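Local coordinates for N-acetylgalactosaminyltransferase 7 (Homo sapiens, PDB 6IWR), which is a two-domain glycosyltransferase, pairing a glycosyltransferase domain of the GT-A fold with a ricin-type beta-trefoil lectin domain, at residues Ile281-Gly286 and Trp302-Leu307; Tyr291-Trp296 and Arg323-Ala328. One frame throughout, in Å; residues are numbered along the deposited sequence.

Contact 1 (Ile281-Gly286 and Trp302-Leu307)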
ATOM      1  N   ILE A 281      15.937   6.283  17.341  1.00 29.49           N
ATOM      2  CA  ILE A 281      16.569   5.014  16.990  1.00 32.01           C
ATOM      3  C   ILE A 281      17.608   5.283  15.903  1.00 32.90           C
ATOM      4  O   ILE A 281      17.361   6.113  15.007  1.00 29.15           O
ATOM      5  CB  ILE A 281      15.523   4.010  16.475  1.00 39.94           C
ATOM      6  CG1 ILE A 281      14.245   4.027  17.330  1.00 39.14           C
ATOM      7  CG2 ILE A 281      16.110   2.662  16.307  1.00 44.35           C
ATOM      8  CD1 ILE A 281      13.077   4.872  16.657  1.00 40.17           C
ATOM      9  N   PRO A 282      18.768   4.631  15.927  1.00 32.25           N
ATOM     10  CA  PRO A 282      19.700   4.731  14.788  1.00 26.86           C
ATOM     11  C   PRO A 282      19.223   3.910  13.596  1.00 31.84           C
ATOM     12  O   PRO A 282      18.429   2.976  13.734  1.00 41.73           O
ATOM     13  CB  PRO A 282      21.017   4.182  15.341  1.00 22.78           C
ATOM     14  CG  PRO A 282      20.662   3.477  16.595  1.00 31.23           C
ATOM     15  CD  PRO A 282      19.350   3.971  17.101  1.00 29.67           C
ATOM     16  N   GLN A 283      19.713   4.268  12.406  1.00 31.37           N
ATOM     17  CA  GLN A 283      19.359   3.507  11.207  1.00 32.89           C
ATOM     18  C   GLN A 283      19.988   2.108  11.196  1.00 35.06           C
ATOM     19  O   GLN A 283      21.073   1.873  11.734  1.00 32.00           O
ATOM     20  CB  GLN A 283      19.779   4.250   9.944  1.00 29.80           C
ATOM     21  CG  GLN A 283      18.964   5.469   9.638  1.00 32.71           C
ATOM     22  CD  GLN A 283      19.226   5.975   8.225  1.00 36.92           C
ATOM     23  OE1 GLN A 283      19.816   7.054   8.003  1.00 29.03           O
ATOM     24  NE2 GLN A 283      18.796   5.184   7.257  1.00 36.26           N
ATOM     25  N   GLY A 284      19.274   1.164  10.586  1.00 32.22           N
ATOM     26  CA  GLY A 284      19.874  -0.117  10.276  1.00 36.96           C
ATOM     27  C   GLY A 284      20.874   0.046   9.149  1.00 43.30           C
ATOM     28  O   GLY A 284      20.536   0.454   8.037  1.00 47.93           O
ATOM     29  N   GLY A 285      22.131  -0.235   9.435  1.00 49.91           N
ATOM     30  CA  GLY A 285      23.197   0.094   8.518  1.00 55.99           C
ATOM     31  C   GLY A 285      24.355  -0.853   8.723  1.00 52.47           C
ATOM     32  O   GLY A 285      24.590  -1.351   9.821  1.00 58.33           O
ATOM     33  N   GLY A 286      25.094  -1.058   7.642  1.00 50.62           N
ATOM     34  CA  GLY A 286      25.918  -2.252   7.537  1.00 55.34           C
ATOM     35  C   GLY A 286      26.809  -2.510   8.737  1.00 46.79           C
ATOM     36  O   GLY A 286      26.825  -3.615   9.283  1.00 62.83           O
ATOM     37  N   TRP A 302      18.881   6.128  -3.917  1.00 29.14           N
ATOM     38  CA  TRP A 302      19.716   6.160  -2.733  1.00 27.77           C
ATOM     39  C   TRP A 302      19.775   4.797  -2.049  1.00 27.46           C
ATOM     40  O   TRP A 302      18.751   4.138  -1.881  1.00 31.14           O
ATOM     41  CB  TRP A 302      19.145   7.213  -1.787  1.00 29.43           C
ATOM     42  CG  TRP A 302      19.664   7.129  -0.425  1.00 28.70           C
ATOM     43  CD1 TRP A 302      19.037   6.584   0.660  1.00 25.91           C
ATOM     44  CD2 TRP A 302      20.936   7.592   0.028  1.00 26.53           C
ATOM     45  NE1 TRP A 302      19.847   6.690   1.759  1.00 28.75           N
ATOM     46  CE2 TRP A 302      21.020   7.301   1.395  1.00 28.61           C
ATOM     47  CE3 TRP A 302      22.013   8.233  -0.591  1.00 29.74           C
ATOM     48  CZ2 TRP A 302      22.131   7.623   2.154  1.00 28.50           C
ATOM     49  CZ3 TRP A 302      23.119   8.548   0.168  1.00 31.49           C
ATOM     50  CH2 TRP A 302      23.167   8.244   1.526  1.00 29.70           C
ATOM     51  N   LYS A 303      20.976   4.389  -1.635  1.00 27.40           N
ATOM     52  CA  LYS A 303      21.224   3.107  -0.982  1.00 25.68           C
ATOM     53  C   LYS A 303      22.312   3.292   0.074  1.00 30.72           C
ATOM     54  O   LYS A 303      23.137   4.212  -0.011  1.00 30.60           O
ATOM     55  CB  LYS A 303      21.681   2.021  -1.979  1.00 29.80           C
ATOM     56  CG  LYS A 303      20.703   1.635  -3.085  1.00 31.52           C
ATOM     57  CD  LYS A 303      19.523   0.817  -2.587  1.00 28.67           C
ATOM     58  CE  LYS A 303      18.552   0.501  -3.734  1.00 33.11           C
ATOM     59  NZ  LYS A 303      17.268  -0.129  -3.258  1.00 41.35           N
ATOM     60  N   ARG A 304      22.335   2.406   1.071  1.00 28.79           N
ATOM     61  CA  ARG A 304      23.365   2.473   2.105  1.00 30.21           C
ATOM     62  C   ARG A 304      24.116   1.149   2.189  1.00 31.67           C
ATOM     63  O   ARG A 304      23.516   0.076   2.104  1.00 29.93           O
ATOM     64  CB  ARG A 304      22.764   2.842   3.473  1.00 24.89           C
ATOM     65  CG  ARG A 304      22.157   4.245   3.507  1.00 25.92           C
ATOM     66  CD  ARG A 304      21.328   4.482   4.783  1.00 32.48           C
ATOM     67  NE  ARG A 304      22.160   4.780   5.956  1.00 43.35           N
ATOM     68  CZ  ARG A 304      22.335   3.966   6.997  1.00 42.24           C
ATOM     69  NH1 ARG A 304      21.721   2.781   7.029  1.00 42.91           N
ATOM     70  NH2 ARG A 304      23.118   4.338   8.009  1.00 42.61           N
ATOM     71  N   VAL A 305      25.433   1.220   2.344  1.00 28.44           N
ATOM     72  CA  VAL A 305      26.211  -0.013   2.432  1.00 29.37           C
ATOM     73  C   VAL A 305      27.118   0.076   3.650  1.00 32.07           C
ATOM     74  O   VAL A 305      27.495   1.175   4.074  1.00 34.79           O
ATOM     75  CB  VAL A 305      27.018  -0.279   1.150  1.00 32.68           C
ATOM     76  CG1 VAL A 305      26.106  -0.302  -0.081  1.00 19.90           C
ATOM     77  CG2 VAL A 305      28.149   0.741   1.018  1.00 26.74           C
ATOM     78  N   PRO A 306      27.491  -1.046   4.247  1.00 35.87           N
ATOM     79  CA  PRO A 306      28.288  -0.985   5.479  1.00 36.81           C
ATOM     80  C   PRO A 306      29.643  -0.338   5.233  1.00 35.14           C
ATOM     81  O   PRO A 306      30.192  -0.387   4.128  1.00 34.65           O
ATOM     82  CB  PRO A 306      28.433  -2.457   5.872  1.00 38.54           C
ATOM     83  CG  PRO A 306      28.282  -3.195   4.574  1.00 38.34           C
ATOM     84  CD  PRO A 306      27.266  -2.424   3.790  1.00 33.79           C
ATOM     85  N   LEU A 307      30.183   0.277   6.286  1.00 38.41           N
ATOM     86  CA  LEU A 307      31.536   0.827   6.214  1.00 36.13           C
ATOM     87  C   LEU A 307      32.542  -0.289   5.938  1.00 32.42           C
ATOM     88  O   LEU A 307      32.450  -1.383   6.496  1.00 29.83           O
ATOM     89  CB  LEU A 307      31.883   1.563   7.511  1.00 33.69           C
ATOM     90  CG  LEU A 307      33.264   2.218   7.567  1.00 29.66           C
ATOM     91  CD1 LEU A 307      33.370   3.358   6.595  1.00 28.73           C
ATOM     92  CD2 LEU A 307      33.525   2.705   8.966  1.00 33.92           C
TER
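R304 and Q283 make the tightly packed part of this contact. R304 reaches out from strand 302-306 to the loop 281-286. Its chi3 (79°) turns NE off the extended line of the chain. The side-chain amide of Q283 lies over one face of the guanidinium, offset toward the rim. The two planes are 27° apart, so the groups stack, and Q283 CD sits 3.9 Å from R304 CZ. Q283 CB adds to the packing, at 3.8 Å from R304 NH1. At the edge of the same guanidinium, R304 NH1 gives a weak, bent hydrogen bond to G284 O, at 2.8 Å. G284 and G286 form the solvent side; how closely G286 meets P306 is doubtful in this model. Q283 also rests on V272 of strand 264-274 and Y382 of strand 376-382, both in the large mixed sheet of the GT-A domain, and its side chain is about 12 Å from the bound manganese. Between the two segments the R304 charge meets an amide face and one backbone carbonyl, with no carboxylate. The loop is thus held to the strand by polar stacking and one weak bond, not by an ion pair.

Contact 2 (Tyr291-Trp296 and Arg323-Ala328)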
ATOM      1  N   TYR A 291      27.820   1.747  11.228  1.00 37.64           N
ATOM      2  CA  TYR A 291      28.299   2.742  10.282  1.00 38.96           C
ATOM      3  C   TYR A 291      28.014   2.275   8.862  1.00 37.05           C
ATOM      4  O   TYR A 291      28.353   1.151   8.482  1.00 35.21           O
ATOM      5  CB  TYR A 291      29.788   3.020  10.485  1.00 35.01           C
ATOM      6  CG  TYR A 291      30.112   3.569  11.864  1.00 36.42           C
ATOM      7  CD1 TYR A 291      29.125   4.126  12.661  1.00 35.11           C
ATOM      8  CD2 TYR A 291      31.412   3.519  12.370  1.00 39.09           C
ATOM      9  CE1 TYR A 291      29.420   4.611  13.923  1.00 36.29           C
ATOM     10  CE2 TYR A 291      31.720   4.006  13.634  1.00 36.88           C
ATOM     11  CZ  TYR A 291      30.722   4.555  14.404  1.00 37.89           C
ATOM     12  OH  TYR A 291      31.001   5.031  15.672  1.00 41.38           O
ATOM     13  N   ALA A 292      27.379   3.140   8.085  1.00 36.40           N
ATOM     14  CA  ALA A 292      27.131   2.908   6.678  1.00 27.56           C
ATOM     15  C   ALA A 292      27.745   4.051   5.894  1.00 27.73           C
ATOM     16  O   ALA A 292      27.957   5.149   6.411  1.00 25.83           O
ATOM     17  CB  ALA A 292      25.630   2.793   6.397  1.00 30.25           C
ATOM     18  N   ARG A 293      28.055   3.792   4.634  1.00 27.93           N
ATOM     19  CA  ARG A 293      28.379   4.887   3.745  1.00 26.94           C
ATOM     20  C   ARG A 293      27.262   4.987   2.705  1.00 27.00           C
ATOM     21  O   ARG A 293      26.492   4.038   2.504  1.00 27.90           O
ATOM     22  CB  ARG A 293      29.805   4.720   3.157  1.00 22.40           C
ATOM     23  CG  ARG A 293      30.080   3.358   2.584  1.00 38.89           C
ATOM     24  CD  ARG A 293      31.539   2.918   2.607  1.00 29.07           C
ATOM     25  NE  ARG A 293      32.473   3.955   2.212  1.00 35.24           N
ATOM     26  CZ  ARG A 293      33.140   4.005   1.061  1.00 32.19           C
ATOM     27  NH1 ARG A 293      33.998   4.998   0.854  1.00 36.53           N
ATOM     28  NH2 ARG A 293      32.964   3.085   0.127  1.00 31.80           N
ATOM     29  N   GLY A 294      27.116   6.176   2.115  1.00 25.58           N
ATOM     30  CA  GLY A 294      26.050   6.424   1.152  1.00 25.47           C
ATOM     31  C   GLY A 294      26.430   5.952  -0.245  1.00 33.54           C
ATOM     32  O   GLY A 294      27.579   6.091  -0.681  1.00 33.01           O
ATOM     33  N   ALA A 295      25.439   5.423  -0.954  1.00 30.02           N
ATOM     34  CA  ALA A 295      25.651   4.768  -2.233  1.00 27.87           C
ATOM     35  C   ALA A 295      24.384   4.940  -3.073  1.00 30.39           C
ATOM     36  O   ALA A 295      23.507   5.748  -2.749  1.00 27.47           O
ATOM     37  CB  ALA A 295      26.035   3.297  -2.015  1.00 27.70           C
ATOM     38  N   TRP A 296      24.287   4.160  -4.149  1.00 30.50           N
ATOM     39  CA  TRP A 296      23.177   4.234  -5.082  1.00 26.64           C
ATOM     40  C   TRP A 296      23.217   2.983  -5.941  1.00 27.55           C
ATOM     41  O   TRP A 296      24.257   2.339  -6.061  1.00 31.84           O
ATOM     42  CB  TRP A 296      23.274   5.489  -5.954  1.00 26.78           C
ATOM     43  CG  TRP A 296      24.554   5.520  -6.703  1.00 31.30           C
ATOM     44  CD1 TRP A 296      24.802   4.943  -7.912  1.00 30.44           C
ATOM     45  CD2 TRP A 296      25.784   6.128  -6.285  1.00 30.15           C
ATOM     46  NE1 TRP A 296      26.108   5.154  -8.281  1.00 27.93           N
ATOM     47  CE2 TRP A 296      26.737   5.880  -7.303  1.00 29.41           C
ATOM     48  CE3 TRP A 296      26.170   6.858  -5.157  1.00 29.24           C
ATOM     49  CZ2 TRP A 296      28.058   6.330  -7.224  1.00 25.97           C
ATOM     50  CZ3 TRP A 296      27.478   7.312  -5.076  1.00 27.48           C
ATOM     51  CH2 TRP A 296      28.408   7.047  -6.110  1.00 31.80           C
ATOM     52  N   ARG A 323      35.010   8.372   4.943  1.00 25.62           N
ATOM     53  CA  ARG A 323      34.570   8.765   3.607  1.00 25.14           C
ATOM     54  C   ARG A 323      33.257   8.077   3.213  1.00 26.39           C
ATOM     55  O   ARG A 323      33.092   6.869   3.402  1.00 27.60           O
ATOM     56  CB  ARG A 323      35.650   8.447   2.578  1.00 24.17           C
ATOM     57  CG  ARG A 323      37.014   9.018   2.917  1.00 28.27           C
ATOM     58  CD  ARG A 323      38.030   8.864   1.796  1.00 22.24           C
ATOM     59  NE  ARG A 323      38.332   7.472   1.461  1.00 23.79           N
ATOM     60  CZ  ARG A 323      39.243   7.129   0.557  1.00 21.22           C
ATOM     61  NH1 ARG A 323      39.926   8.086  -0.049  1.00 22.38           N
ATOM     62  NH2 ARG A 323      39.479   5.861   0.267  1.00 22.50           N
ATOM     63  N   SER A 324      32.336   8.852   2.641  1.00 22.29           N
ATOM     64  CA  SER A 324      31.174   8.329   1.954  1.00 27.01           C
ATOM     65  C   SER A 324      31.185   8.769   0.488  1.00 26.77           C
ATOM     66  O   SER A 324      31.590   9.893   0.186  1.00 26.46           O
ATOM     67  CB  SER A 324      29.878   8.806   2.615  1.00 24.63           C
ATOM     68  OG  SER A 324      28.751   8.372   1.859  1.00 29.09           O
ATOM     69  N   PRO A 325      30.753   7.919  -0.446  1.00 25.34           N
ATOM     70  CA  PRO A 325      30.668   8.385  -1.838  1.00 27.72           C
ATOM     71  C   PRO A 325      29.557   9.407  -2.054  1.00 26.70           C
ATOM     72  O   PRO A 325      29.651  10.214  -2.992  1.00 25.33           O
ATOM     73  CB  PRO A 325      30.415   7.098  -2.641  1.00 28.74           C
ATOM     74  CG  PRO A 325      30.713   5.959  -1.695  1.00 25.90           C
ATOM     75  CD  PRO A 325      30.378   6.503  -0.317  1.00 28.78           C
ATOM     76  N   ALA A 326      28.521   9.404  -1.209  1.00 24.26           N
ATOM     77  CA  ALA A 326      27.381  10.298  -1.361  1.00 25.15           C
ATOM     78  C   ALA A 326      26.753  10.573   0.007  1.00 30.63           C
ATOM     79  O   ALA A 326      27.039   9.888   0.995  1.00 27.52           O
ATOM     80  CB  ALA A 326      26.340   9.695  -2.310  1.00 23.71           C
ATOM     81  N   MET A 327      25.865  11.571   0.049  1.00 25.67           N
ATOM     82  CA  MET A 327      25.090  11.915   1.233  1.00 29.44           C
ATOM     83  C   MET A 327      23.605  11.688   0.954  1.00 29.32           C
ATOM     84  O   MET A 327      23.165  11.693  -0.199  1.00 28.73           O
ATOM     85  CB  MET A 327      25.337  13.378   1.630  1.00 24.03           C
ATOM     86  CG  MET A 327      24.963  14.309   0.478  1.00 28.10           C
ATOM     87  SD  MET A 327      24.620  16.026   0.914  1.00 28.24           S
ATOM     88  CE  MET A 327      26.297  16.620   1.059  1.00 20.18           C
ATOM     89  N   ALA A 328      22.820  11.479   2.013  1.00 31.89           N
ATOM     90  CA  ALA A 328      21.378  11.371   1.813  1.00 29.14           C
ATOM     91  C   ALA A 328      20.822  12.656   1.221  1.00 29.29           C
ATOM     92  O   ALA A 328      19.976  12.614   0.325  1.00 28.62           O
ATOM     93  CB  ALA A 328      20.670  11.034   3.125  1.00 25.21           C
TER
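R293 grips the backbone carbonyl of R323 side-on, with two nitrogens on one oxygen. R293 NE gives R323 O a hydrogen bond of 3.2 Å. R293 NH1 gives R323 O a second, of 3.3 Å. That oxygen is in the guanidinium plane. Both donors come from the same face of the carbonyl: NE is tilted from its plane by 26°, while NH1 stands above it. The R293 chain bends at chi3 (-43°), which places NE for its bond. The guanidinium also has D460 as a salt-bridge partner and the backbone oxygen of I457 as an acceptor.

P325 crosses R293 at about a right angle. P325 CD lies over the centre of the guanidinium, 3.9 Å above its plane. F453 and I457 of helix 450-457 also pack on P325. The contact lies inside the GT-A domain. It sets the beta hairpin of strands 292-296 and 302-306 against the loop that leads into strand 332-335 of the large mixed sheet.

G294 is the third residue. Its backbone N gives a hydrogen bond of 2.7 Å to S324 OG, which stands anti to the backbone N of S324 (chi1 175°). Further along the strand, W296 CZ3 touches P325 CB at 3.8 Å. A326 CB meets the edge of that indole, again at CZ3, while W298 and Y361 make edge-to-face contacts with W296.

In the fold
From the N terminus, strand 280-281 runs into the first segment of contact 1, 281-286. The chain then forms strand 292-296, turns, and returns as strand 302-306, where contact 1 closes a loop of 15 residues. Contact 2 starts on the first of these strands, within that loop, and closes at 323-328, after helix 309-313 and strand 322-323. The two loops therefore cross. Their shared part is the antiparallel pair of strands, joined by backbone bonds between R293 and V305 and between A295 and K303. The W302 ring also packs on the backbone of M327 and A328. Contact 1 ties the hairpin to the loop before it; contact 2 ties it to the segment between strands 322-323 and 332-335.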